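Local coordinates for protein putative 6-phosphogluconolactonase (Neisseria gonorrhoeae, PDB 3LHI) that probably hydrolyses 6-phosphogluconolactone to 6-phosphogluconate, the second step of the oxidative pentose phosphate pathway, at residues Q127-L133 / T186-A192; G160-V164 / I176-A182. All coordinates share one frame; numbering follows the deposited sequence.

Contact 1: Q127-L133 / T186-A192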
ATOM      1  N   GLN A 127       7.524   9.271   5.155  1.00 12.85           N
ATOM      2  CA  GLN A 127       7.108   8.123   5.915  1.00 11.82           C
ATOM      3  C   GLN A 127       5.589   8.156   6.161  1.00 12.57           C
ATOM      4  O   GLN A 127       5.091   9.111   6.773  1.00 13.39           O
ATOM      5  CB  GLN A 127       7.813   8.071   7.278  1.00 14.00           C
ATOM      6  CG  GLN A 127       7.397   6.937   8.207  1.00 13.97           C
ATOM      7  CD  GLN A 127       7.894   5.590   7.758  1.00 16.26           C
ATOM      8  OE1 GLN A 127       9.129   5.375   7.760  1.00 19.42           O
ATOM      9  NE2 GLN A 127       6.954   4.630   7.437  1.00 15.72           N
ATOM     10  N   PRO A 128       4.857   7.133   5.721  1.00 11.15           N
ATOM     11  CA  PRO A 128       3.447   7.146   6.015  1.00 10.54           C
ATOM     12  C   PRO A 128       3.095   7.016   7.469  1.00 11.72           C
ATOM     13  O   PRO A 128       3.822   6.337   8.202  1.00 12.85           O
ATOM     14  CB  PRO A 128       2.870   5.994   5.188  1.00 12.84           C
ATOM     15  CG  PRO A 128       3.899   5.790   4.131  1.00 15.68           C
ATOM     16  CD  PRO A 128       5.216   6.115   4.752  1.00 12.96           C
ATOM     17  N   ASP A 129       1.985   7.641   7.881  1.00 12.05           N
ATOM     18  CA  ASP A 129       1.389   7.419   9.186  1.00 12.19           C
ATOM     19  C   ASP A 129       0.436   6.245   9.151  1.00 12.00           C
ATOM     20  O   ASP A 129       0.258   5.526  10.136  1.00 12.86           O
ATOM     21  CB  ASP A 129       0.636   8.651   9.626  1.00 12.49           C
ATOM     22  CG  ASP A 129       1.537   9.824   9.729  1.00 15.77           C
ATOM     23  OD1 ASP A 129       2.489   9.719  10.576  1.00 17.93           O
ATOM     24  OD2 ASP A 129       1.363  10.815   8.990  1.00 14.55           O
ATOM     25  N   VAL A 130      -0.237   6.067   8.002  1.00 11.53           N
ATOM     26  CA  VAL A 130      -1.260   5.016   7.826  1.00 11.94           C
ATOM     27  C   VAL A 130      -0.978   4.349   6.482  1.00 10.82           C
ATOM     28  O   VAL A 130      -0.806   5.057   5.474  1.00 11.15           O
ATOM     29  CB  VAL A 130      -2.697   5.587   7.875  1.00 12.07           C
ATOM     30  CG1 VAL A 130      -3.733   4.450   7.699  1.00 13.92           C
ATOM     31  CG2 VAL A 130      -2.942   6.354   9.192  1.00 14.33           C
ATOM     32  N   LEU A 131      -0.920   3.033   6.477  1.00 10.16           N
ATOM     33  CA  LEU A 131      -0.647   2.238   5.266  1.00 10.11           C
ATOM     34  C   LEU A 131      -1.738   1.198   5.125  1.00 10.81           C
ATOM     35  O   LEU A 131      -2.077   0.515   6.095  1.00 11.74           O
ATOM     36  CB  LEU A 131       0.715   1.551   5.423  1.00 11.11           C
ATOM     37  CG  LEU A 131       1.050   0.424   4.459  1.00 11.60           C
ATOM     38  CD1 LEU A 131       1.158   0.910   2.979  1.00 11.19           C
ATOM     39  CD2 LEU A 131       2.386  -0.230   4.894  1.00 12.77           C
ATOM     40  N   ILE A 132      -2.315   1.072   3.929  0.50 10.88           N
ATOM     41  CA  ILE A 132      -3.185  -0.070   3.628  0.50 10.60           C
ATOM     42  C   ILE A 132      -2.490  -0.933   2.567  0.50 11.05           C
ATOM     43  O   ILE A 132      -2.173  -0.488   1.453  0.50 11.81           O
ATOM     44  CB  ILE A 132      -4.628   0.282   3.184  0.50 11.85           C
ATOM     45  CG1 ILE A 132      -5.328   1.214   4.177  0.50 11.04           C
ATOM     46  CG2 ILE A 132      -5.448  -1.024   2.993  0.50 12.40           C
ATOM     47  CD1 ILE A 132      -4.988   2.651   4.004  0.50 12.60           C
ATOM     48  N   LEU A 133      -2.236  -2.165   2.994  1.00 11.38           N
ATOM     49  CA  LEU A 133      -1.668  -3.227   2.191  1.00 12.49           C
ATOM     50  C   LEU A 133      -2.744  -4.110   1.582  1.00 11.02           C
ATOM     51  O   LEU A 133      -3.886  -4.146   2.073  1.00 12.46           O
ATOM     52  CB  LEU A 133      -0.757  -4.090   3.064  1.00 12.55           C
ATOM     53  CG  LEU A 133       0.536  -3.440   3.561  1.00 12.22           C
ATOM     54  CD1 LEU A 133       1.262  -4.367   4.514  1.00 14.94           C
ATOM     55  CD2 LEU A 133       1.404  -3.049   2.375  1.00 14.16           C
ATOM     56  N   THR A 186       5.744   2.209   9.798  1.00 12.63           N
ATOM     57  CA  THR A 186       4.506   2.949   9.611  1.00 12.29           C
ATOM     58  C   THR A 186       3.661   2.744  10.896  1.00 13.69           C
ATOM     59  O   THR A 186       3.447   1.636  11.333  1.00 15.45           O
ATOM     60  CB  THR A 186       3.742   2.447   8.374  1.00 12.00           C
ATOM     61  OG1 THR A 186       4.547   2.725   7.224  1.00 13.21           O
ATOM     62  CG2 THR A 186       2.448   3.192   8.250  1.00 12.76           C
ATOM     63  N   GLY A 187       3.111   3.831  11.437  1.00 15.13           N
ATOM     64  CA  GLY A 187       2.427   3.748  12.700  1.00 16.87           C
ATOM     65  C   GLY A 187       1.192   2.865  12.715  1.00 15.62           C
ATOM     66  O   GLY A 187       0.917   2.156  13.678  1.00 17.61           O
ATOM     67  N   HIS A 188       0.400   2.919  11.659  1.00 14.30           N
ATOM     68  CA  HIS A 188      -0.828   2.145  11.602  1.00 13.72           C
ATOM     69  C   HIS A 188      -0.843   1.407  10.256  1.00 13.36           C
ATOM     70  O   HIS A 188      -0.922   2.077   9.216  1.00 14.82           O
ATOM     71  CB  HIS A 188      -2.055   3.101  11.739  1.00 16.87           C
ATOM     72  CG  HIS A 188      -2.079   3.857  13.027  1.00 25.05           C
ATOM     73  ND1 HIS A 188      -2.718   3.372  14.146  1.00 37.88           N
ATOM     74  CD2 HIS A 188      -1.543   5.050  13.381  1.00 29.90           C
ATOM     75  CE1 HIS A 188      -2.563   4.230  15.143  1.00 39.31           C
ATOM     76  NE2 HIS A 188      -1.837   5.247  14.710  1.00 35.67           N
ATOM     77  N   VAL A 189      -0.828   0.075  10.294  1.00 13.82           N
ATOM     78  CA  VAL A 189      -0.816  -0.767   9.124  1.00 13.94           C
ATOM     79  C   VAL A 189      -2.104  -1.568   9.074  1.00 14.51           C
ATOM     80  O   VAL A 189      -2.461  -2.277  10.021  1.00 16.46           O
ATOM     81  CB  VAL A 189       0.389  -1.708   9.125  1.00 14.98           C
ATOM     82  CG1 VAL A 189       0.400  -2.593   7.872  1.00 16.91           C
ATOM     83  CG2 VAL A 189       1.712  -0.875   9.198  1.00 14.92           C
ATOM     84  N   PHE A 190      -2.771  -1.479   7.947  1.00 13.04           N
ATOM     85  CA  PHE A 190      -3.986  -2.231   7.656  1.00 13.21           C
ATOM     86  C   PHE A 190      -3.711  -3.194   6.499  1.00 15.16           C
ATOM     87  O   PHE A 190      -2.913  -2.884   5.622  1.00 15.82           O
ATOM     88  CB  PHE A 190      -5.101  -1.302   7.254  1.00 13.45           C
ATOM     89  CG  PHE A 190      -5.575  -0.393   8.329  1.00 13.98           C
ATOM     90  CD1 PHE A 190      -4.927   0.823   8.595  1.00 15.38           C
ATOM     91  CD2 PHE A 190      -6.652  -0.734   9.088  1.00 15.40           C
ATOM     92  CE1 PHE A 190      -5.375   1.642   9.636  1.00 14.63           C
ATOM     93  CE2 PHE A 190      -7.105   0.073  10.069  1.00 15.30           C
ATOM     94  CZ  PHE A 190      -6.450   1.235  10.378  1.00 14.73           C
ATOM     95  N   LEU A 191      -4.380  -4.342   6.480  1.00 14.93           N
ATOM     96  CA  LEU A 191      -4.351  -5.304   5.368  1.00 13.97           C
ATOM     97  C   LEU A 191      -5.810  -5.573   4.994  1.00 16.54           C
ATOM     98  O   LEU A 191      -6.616  -5.960   5.880  1.00 17.96           O
ATOM     99  CB  LEU A 191      -3.665  -6.610   5.794  1.00 15.04           C
ATOM    100  CG  LEU A 191      -3.705  -7.725   4.737  1.00 16.00           C
ATOM    101  CD1 LEU A 191      -2.950  -7.346   3.475  1.00 16.91           C
ATOM    102  CD2 LEU A 191      -3.131  -9.010   5.325  1.00 18.43           C
ATOM    103  N   ALA A 192      -6.133  -5.414   3.726  1.00 15.04           N
ATOM    104  CA  ALA A 192      -7.441  -5.753   3.210  1.00 16.53           C
ATOM    105  C   ALA A 192      -7.336  -6.877   2.216  1.00 17.14           C
ATOM    106  O   ALA A 192      -6.550  -6.805   1.274  1.00 17.92           O
ATOM    107  CB  ALA A 192      -8.034  -4.544   2.516  1.00 19.55           C
TER
HETATM  108  O   HOH W   1       4.410   6.327  11.054  1.00 21.27           O

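Contact 2: G160-V164 / I176-A182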
ATOM      1  N   GLY A 160      17.657   2.143   6.352  1.00 12.76           N
ATOM      2  CA  GLY A 160      16.325   2.744   6.399  1.00 13.37           C
ATOM      3  C   GLY A 160      15.772   3.123   5.049  1.00 12.35           C
ATOM      4  O   GLY A 160      14.838   3.923   4.999  1.00 13.63           O
ATOM      5  N   VAL A 161      16.343   2.622   3.953  1.00 12.99           N
ATOM      6  CA  VAL A 161      15.939   3.053   2.621  1.00 13.93           C
ATOM      7  C   VAL A 161      14.471   2.657   2.388  1.00 13.87           C
ATOM      8  O   VAL A 161      14.016   1.546   2.734  1.00 13.01           O
ATOM      9  CB  VAL A 161      16.863   2.500   1.509  1.00 14.96           C
ATOM     10  CG1 VAL A 161      16.269   2.739   0.093  1.00 17.43           C
ATOM     11  CG2 VAL A 161      18.267   3.084   1.715  1.00 15.75           C
ATOM     12  N   ALA A 162      13.676   3.601   1.930  1.00 11.95           N
ATOM     13  CA  ALA A 162      12.233   3.439   1.962  1.00 11.49           C
ATOM     14  C   ALA A 162      11.645   2.743   0.727  1.00 11.17           C
ATOM     15  O   ALA A 162      10.553   2.174   0.839  1.00 11.47           O
ATOM     16  CB  ALA A 162      11.564   4.792   2.126  1.00 14.19           C
ATOM     17  N   LEU A 163      12.285   2.912  -0.431  1.00 11.15           N
ATOM     18  CA  LEU A 163      11.704   2.459  -1.694  1.00 11.20           C
ATOM     19  C   LEU A 163      12.756   1.661  -2.444  1.00 11.60           C
ATOM     20  O   LEU A 163      13.970   1.960  -2.356  1.00 13.41           O
ATOM     21  CB  LEU A 163      11.244   3.632  -2.573  1.00 11.09           C
ATOM     22  CG  LEU A 163      10.172   4.518  -1.973  1.00 11.19           C
ATOM     23  CD1 LEU A 163       9.867   5.751  -2.873  1.00 13.47           C
ATOM     24  CD2 LEU A 163       8.869   3.761  -1.677  1.00 13.19           C
ATOM     25  N   VAL A 164      12.299   0.671  -3.188  0.50 10.48           N
ATOM     26  CA  VAL A 164      13.158  -0.301  -3.885  0.50  9.56           C
ATOM     27  C   VAL A 164      12.518  -0.643  -5.261  0.50 10.28           C
ATOM     28  O   VAL A 164      11.306  -0.816  -5.356  0.50 11.15           O
ATOM     29  CB  VAL A 164      13.330  -1.600  -3.039  0.50  8.88           C
ATOM     30  CG1 VAL A 164      11.963  -2.221  -2.717  0.50 10.75           C
ATOM     31  CG2 VAL A 164      14.266  -2.609  -3.745  0.50  8.58           C
ATOM     32  N   ILE A 176       8.150  -0.112  -8.306  0.50 10.63           N
ATOM     33  CA  ILE A 176       8.768   0.587  -7.206  0.50 10.32           C
ATOM     34  C   ILE A 176       7.906   0.273  -5.986  0.50 10.85           C
ATOM     35  O   ILE A 176       6.688   0.468  -6.035  0.50 10.26           O
ATOM     36  CB  ILE A 176       8.974   2.107  -7.494  0.50 11.34           C
ATOM     37  CG1 ILE A 176       9.577   2.808  -6.275  0.50 12.64           C
ATOM     38  CG2 ILE A 176       7.690   2.798  -7.992  0.50 14.81           C
ATOM     39  CD1 ILE A 176       9.811   4.279  -6.520  0.50 16.27           C
ATOM     40  N   SER A 177       8.543  -0.214  -4.905  1.00 10.40           N
ATOM     41  CA  SER A 177       7.864  -0.691  -3.695  1.00 10.58           C
ATOM     42  C   SER A 177       8.418  -0.050  -2.463  1.00 10.12           C
ATOM     43  O   SER A 177       9.628   0.166  -2.320  1.00 11.15           O
ATOM     44  CB  SER A 177       8.022  -2.167  -3.534  1.00 11.04           C
ATOM     45  OG  SER A 177       7.211  -2.730  -2.534  1.00 11.42           O
HETATM   46  N   MSE A 178       7.526   0.198  -1.506  1.00 10.03           N
HETATM   47  CA  MSE A 178       7.998   0.359  -0.135  1.00 10.03           C
HETATM   48  C   MSE A 178       8.776  -0.905   0.267  1.00 10.84           C
HETATM   49  O   MSE A 178       8.447  -2.051  -0.084  1.00 10.94           O
HETATM   50  CB  MSE A 178       6.812   0.547   0.793  1.00 10.30           C
HETATM   51  CG  MSE A 178       6.195   1.938   0.762  1.00 11.26           C
HETATM   52 SE   MSE A 178       4.682   2.197   1.906  0.75 11.58          SE
HETATM   53  CE  MSE A 178       5.582   2.275   3.580  1.00 10.92           C
ATOM     54  N   THR A 179       9.778  -0.691   1.078  1.00 10.49           N
ATOM     55  CA  THR A 179      10.573  -1.744   1.652  1.00  9.93           C
ATOM     56  C   THR A 179       9.950  -2.329   2.898  1.00  9.35           C
ATOM     57  O   THR A 179       9.010  -1.725   3.494  1.00 10.78           O
ATOM     58  CB  THR A 179      11.977  -1.233   1.974  1.00 10.59           C
ATOM     59  OG1 THR A 179      11.805  -0.188   2.958  1.00 11.42           O
ATOM     60  CG2 THR A 179      12.742  -0.754   0.753  1.00 12.54           C
ATOM     61  N   LEU A 180      10.410  -3.476   3.356  1.00 10.80           N
ATOM     62  CA  LEU A 180       9.967  -4.019   4.619  1.00 10.65           C
ATOM     63  C   LEU A 180      10.160  -3.026   5.775  1.00 10.79           C
ATOM     64  O   LEU A 180       9.269  -2.866   6.619  1.00 11.50           O
ATOM     65  CB  LEU A 180      10.656  -5.345   4.897  1.00 11.96           C
ATOM     66  CG  LEU A 180      10.244  -6.051   6.166  1.00 13.25           C
ATOM     67  CD1 LEU A 180       8.759  -6.353   6.275  1.00 15.11           C
ATOM     68  CD2 LEU A 180      11.090  -7.322   6.312  1.00 16.47           C
ATOM     69  N   ASP A 181      11.317  -2.362   5.781  1.00 10.88           N
ATOM     70  CA  ASP A 181      11.602  -1.358   6.835  1.00 11.86           C
ATOM     71  C   ASP A 181      10.580  -0.257   6.825  1.00 11.75           C
ATOM     72  O   ASP A 181      10.114   0.182   7.893  1.00 11.85           O
ATOM     73  CB  ASP A 181      13.023  -0.806   6.644  1.00 12.48           C
ATOM     74  CG  ASP A 181      13.383   0.250   7.648  1.00 13.70           C
ATOM     75  OD1 ASP A 181      13.148   1.440   7.364  1.00 14.69           O
ATOM     76  OD2 ASP A 181      13.932  -0.140   8.676  1.00 14.54           O
ATOM     77  N   ALA A 182      10.259   0.262   5.664  1.00 10.90           N
ATOM     78  CA  ALA A 182       9.305   1.350   5.540  1.00 11.22           C
ATOM     79  C   ALA A 182       7.932   0.916   6.053  1.00 10.84           C
ATOM     80  O   ALA A 182       7.263   1.690   6.756  1.00 11.97           O
ATOM     81  CB  ALA A 182       9.206   1.867   4.069  1.00 12.22           C
TER
HETATM   82  O   HOH W   2      12.229   2.902   5.231  1.00 13.78           O

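Contact 1: Q127-L133 / T186-A192
The ring of Phe190 stands on the side of the sheet that Val130 and Ile132 share. Val130 CG1 meets it obliquely at CE1, 3.8 Å away, and Leu131 O sits at the ring edge, near its plane. With CG anti to the carbonyl carbon (chi1 -66°), the ring leans back over its own strand's N-terminal side, which brings it to Val130. Leu18 and Ala21 of helix 11-33 pack on it and the His227 ring meets it with planes at about 35°; a large, flat apolar side chain suits this buried place between sheet and helix. At the exposed start of the strand, the imidazole of His188 turns an edge to Asp129 O, which accepts from His188 N. The ladder continues through Leu131 N to His188 O, Phe190 N to Leu131 O (2.8 Å), Leu133 N to Phe190 O and Ala192 N to Leu133 O.

Leu131, Leu133, Val189 and Leu191 fill the other side; Leu133 CD1 touches Val189 CG1 at 3.9 Å, and Leu191 CD1 lies 3.9 Å from Leu133 CB. Thr186, in the loop just before the strand, suits its place with two kinds of branch: CG2 rests 3.7 Å from Leu131 CB, while OG1 is hydrogen-bonded to Ala182 O. Ahead of the paired strands, a water accepts from Gly187 N and lies within bonding distance of Pro128 O, and Asp129 turns away to a salt bridge with Lys33. Side-by-side parallel strands, flanked by strands 36-40 and 226-231 and covered by a helix, are characteristic of the Rossmann-like alpha/beta core of the glucosamine-6-phosphate isomerase/6-phosphogluconolactonase family.

Contact 2: G160-V164 / I176-A182
Thr179 OG1 is gripped from two directions: it donates to Val161 O at 2.8 Å, in the carbonyl plane, and accepts from Ala182 N at 3.1 Å. Its position between the backbone N and the carbonyl carbon (chi1 62°) lets one hydroxyl cap the first turn of helix 180-184 and hold the neighbouring chain. Threonine suits this N-cap because its methyl packs as well, CG2 lying 3.3 Å from Val161 O and, in the modelled conformer of Val164, against CG1 of that residue. Thr179 N binds Ala162 O at 3.0 Å, approaching from well above the carbonyl plane as the strand gives way to the helix.

Val164 and Ser177 form a hydrogen-bonded antiparallel pair, in which Val164 N to Ser177 O and Ser177 N to Val164 O are both 2.9 Å. Next to it, Leu163 and Met178, a selenomethionine, make a non-hydrogen-bonded pair whose side chains touch through CD2 and CG. Helix 114-124 packs against Leu163 and Ile176. The small Ala162 and Ala182 let their CB atoms come within 4.2 Å. Near the surface, a water lies within bonding distance of Gly160 O and Asp181 OD1. The whole is a beta hairpin of strands 163-166 and 175-178, whose second strand runs directly into a threonine-capped helix.

Both contacts are largely buried and belong to one mixed sheet, but contact 1 lies deeper, joining two parallel strands near the middle of the chain, whereas contact 2 is an antiparallel hairpin farther out. Each has a solvent-facing end with a water, at Gly187 and His188 in contact 1 and at Gly160 in contact 2. Contact 1 depends mostly on a backbone ladder and aliphatic or aromatic packing; contact 2 adds a side-chain helix cap. Helix 180-184 leads from contact 2 into the strand of contact 1. The two meet where Gln127 NE2 probably bonds to Ala182 O, 3.0 Å away, and where the selenomethionine Met178 packs through SE on Leu131 and through CE on Pro128 and Thr186.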